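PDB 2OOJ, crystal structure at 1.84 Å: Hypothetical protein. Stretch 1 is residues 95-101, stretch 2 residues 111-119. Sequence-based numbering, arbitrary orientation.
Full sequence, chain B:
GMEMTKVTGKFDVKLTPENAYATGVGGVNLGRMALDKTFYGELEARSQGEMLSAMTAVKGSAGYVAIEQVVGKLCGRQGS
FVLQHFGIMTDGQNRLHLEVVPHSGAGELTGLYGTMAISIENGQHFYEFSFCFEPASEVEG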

# COMPACT_ATOMS: atom_id res chain seq x y z
N ARG B 95 -7.09 5.56 8.96
CA ARG B 95 -6.07 6.57 8.87
C ARG B 95 -5.43 6.35 7.50
O ARG B 95 -4.74 5.34 7.31
CB ARG B 95 -5.05 6.40 9.97
N LEU B 96 -5.66 7.26 6.55
CA LEU B 96 -5.29 7.03 5.15
C LEU B 96 -4.18 7.97 4.75
O LEU B 96 -4.29 9.16 4.97
CB LEU B 96 -6.47 7.30 4.23
CG LEU B 96 -6.18 7.10 2.74
CD1 LEU B 96 -5.76 5.67 2.42
CD2 LEU B 96 -7.38 7.51 1.88
N HIS B 97 -3.11 7.41 4.20
CA HIS B 97 -2.11 8.19 3.47
C HIS B 97 -2.30 7.94 1.96
O HIS B 97 -2.26 6.80 1.50
CB HIS B 97 -0.70 7.79 3.86
CG HIS B 97 0.34 8.59 3.16
ND1 HIS B 97 0.56 9.92 3.44
CD2 HIS B 97 1.16 8.28 2.13
CE1 HIS B 97 1.51 10.38 2.64
NE2 HIS B 97 1.89 9.41 1.84
N LEU B 98 -2.50 9.00 1.20
CA LEU B 98 -2.77 8.89 -0.22
C LEU B 98 -2.01 10.03 -0.88
O LEU B 98 -2.28 11.19 -0.61
CB LEU B 98 -4.23 9.05 -0.45
CG LEU B 98 -4.82 9.06 -1.85
CD1 LEU B 98 -4.35 7.92 -2.70
CD2 LEU B 98 -6.38 9.05 -1.73
N GLU B 99 -1.02 9.66 -1.69
CA GLU B 99 -0.14 10.66 -2.32
C GLU B 99 0.08 10.37 -3.79
O GLU B 99 -0.03 9.23 -4.23
CB GLU B 99 1.19 10.77 -1.57
CG GLU B 99 2.17 9.70 -1.83
CD GLU B 99 3.50 9.97 -1.14
OE1 GLU B 99 3.55 9.78 0.07
OE2 GLU B 99 4.48 10.36 -1.81
N VAL B 100 0.42 11.42 -4.53
CA VAL B 100 0.89 11.27 -5.90
C VAL B 100 2.32 10.71 -5.82
O VAL B 100 3.13 11.21 -5.08
CB VAL B 100 0.92 12.63 -6.63
CG1 VAL B 100 1.67 12.53 -7.91
CG2 VAL B 100 -0.52 13.13 -6.92
N VAL B 101 2.62 9.67 -6.61
CA VAL B 101 3.93 9.09 -6.63
C VAL B 101 4.80 10.12 -7.34
O VAL B 101 4.50 10.49 -8.47
CB VAL B 101 3.98 7.74 -7.33
CG1 VAL B 101 5.40 7.19 -7.36
CG2 VAL B 101 3.08 6.72 -6.58
N GLY B 111 5.45 17.19 -13.16
CA GLY B 111 5.85 17.90 -11.93
C GLY B 111 4.83 17.94 -10.82
O GLY B 111 5.03 18.59 -9.80
N LEU B 112 3.70 17.27 -10.99
CA LEU B 112 2.64 17.28 -10.00
C LEU B 112 3.09 16.68 -8.68
O LEU B 112 3.72 15.60 -8.66
CB LEU B 112 1.44 16.48 -10.51
CG LEU B 112 0.20 16.46 -9.64
CD1 LEU B 112 -0.38 17.87 -9.43
CD2 LEU B 112 -0.83 15.55 -10.32
N TYR B 113 2.77 17.38 -7.60
CA TYR B 113 2.98 16.92 -6.24
C TYR B 113 1.65 16.99 -5.50
O TYR B 113 0.91 17.98 -5.62
CB TYR B 113 3.93 17.85 -5.52
CG TYR B 113 4.05 17.61 -4.03
CD1 TYR B 113 4.99 16.71 -3.53
CD2 TYR B 113 3.25 18.28 -3.12
CE1 TYR B 113 5.09 16.45 -2.18
CE2 TYR B 113 3.36 18.06 -1.74
CZ TYR B 113 4.29 17.15 -1.28
OH TYR B 113 4.45 16.92 0.06
N GLY B 114 1.35 16.01 -4.66
CA GLY B 114 0.11 16.18 -3.90
C GLY B 114 -0.34 15.04 -3.01
O GLY B 114 0.15 13.94 -3.12
N THR B 115 -1.28 15.37 -2.14
CA THR B 115 -1.89 14.40 -1.23
C THR B 115 -3.39 14.55 -1.34
O THR B 115 -3.91 15.59 -1.71
CB THR B 115 -1.41 14.62 0.22
OG1 THR B 115 -1.72 15.94 0.65
CG2 THR B 115 0.14 14.36 0.33
N MSE B 116 -4.09 13.47 -1.06
CA MSE B 116 -5.53 13.50 -1.23
C MSE B 116 -6.17 12.91 -0.02
O MSE B 116 -5.62 12.04 0.59
CB MSE B 116 -5.92 12.67 -2.47
CG MSE B 116 -7.43 12.66 -2.72
SE MSE B 116 -7.76 11.65 -4.36
CE MSE B 116 -7.22 12.89 -5.68
N ALA B 117 -7.31 13.47 0.37
CA ALA B 117 -8.11 12.95 1.47
C ALA B 117 -9.42 12.54 0.86
O ALA B 117 -9.82 13.07 -0.14
CB ALA B 117 -8.32 14.00 2.51
N ILE B 118 -10.11 11.60 1.52
CA ILE B 118 -11.34 11.04 1.00
C ILE B 118 -12.43 11.19 2.07
O ILE B 118 -12.22 10.88 3.26
CB ILE B 118 -11.15 9.56 0.67
CG1 ILE B 118 -10.04 9.36 -0.36
CG2 ILE B 118 -12.44 8.91 0.18
CD1 ILE B 118 -10.46 9.72 -1.75
N SER B 119 -13.56 11.73 1.66
CA SER B 119 -14.68 11.93 2.54
C SER B 119 -15.92 11.39 1.86
O SER B 119 -15.89 10.89 0.72
CB SER B 119 -14.82 13.40 2.89
OG SER B 119 -15.18 14.21 1.77
O HOH W 1 3.50 13.90 -4.39

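The strand that includes residues 95 to 99 and the one that starts at Leu112 run roughly antiparallel, with 148° between their directions and a closest axial approach of 4.7 Å. A single bridge pairs Glu99 with Thr115, their CA atoms 4.3 Å apart. The hydrogen bonds come from the flanking residues: Met116 N donates to Leu98 O at 2.9 Å, and Val100 N to Gly114 O, also at 2.9 Å and nearly straight. Each carbonyl takes a second, weaker contact from a CA-H, Thr115 CA lying 3.3 Å from Leu98 O and Glu99 CA 3.4 Å from Gly114 O. Beyond this, a water extends the ladder, donating to Val100 O (2.8 Å) and accepting from Gly114 N (3.0 Å), so both polar groups are satisfied without direct pairing.

Alternation then sorts the side chains. Leu96, Leu98 and Val100 supply the apolar surface: Leu98 CD2 sits 3.7 Å from CB of Met116, which is modelled as selenomethionine, and 3.9 Å from Ile118 CG1, which Leu96 CD2 also meets at 3.9 Å. Val100 CG2 approaches Leu112 CD2 at 4.2 Å. Gly114 has backbone angles that by themselves call for glycine, since a CB there would be jammed against the carbonyl O of Tyr113. On the face of His97 and Glu99, His97 NE2 donates a very short 2.5 Å hydrogen bond to Glu99 OE1, and both Glu99 oxygens are also bonded elsewhere in the structure.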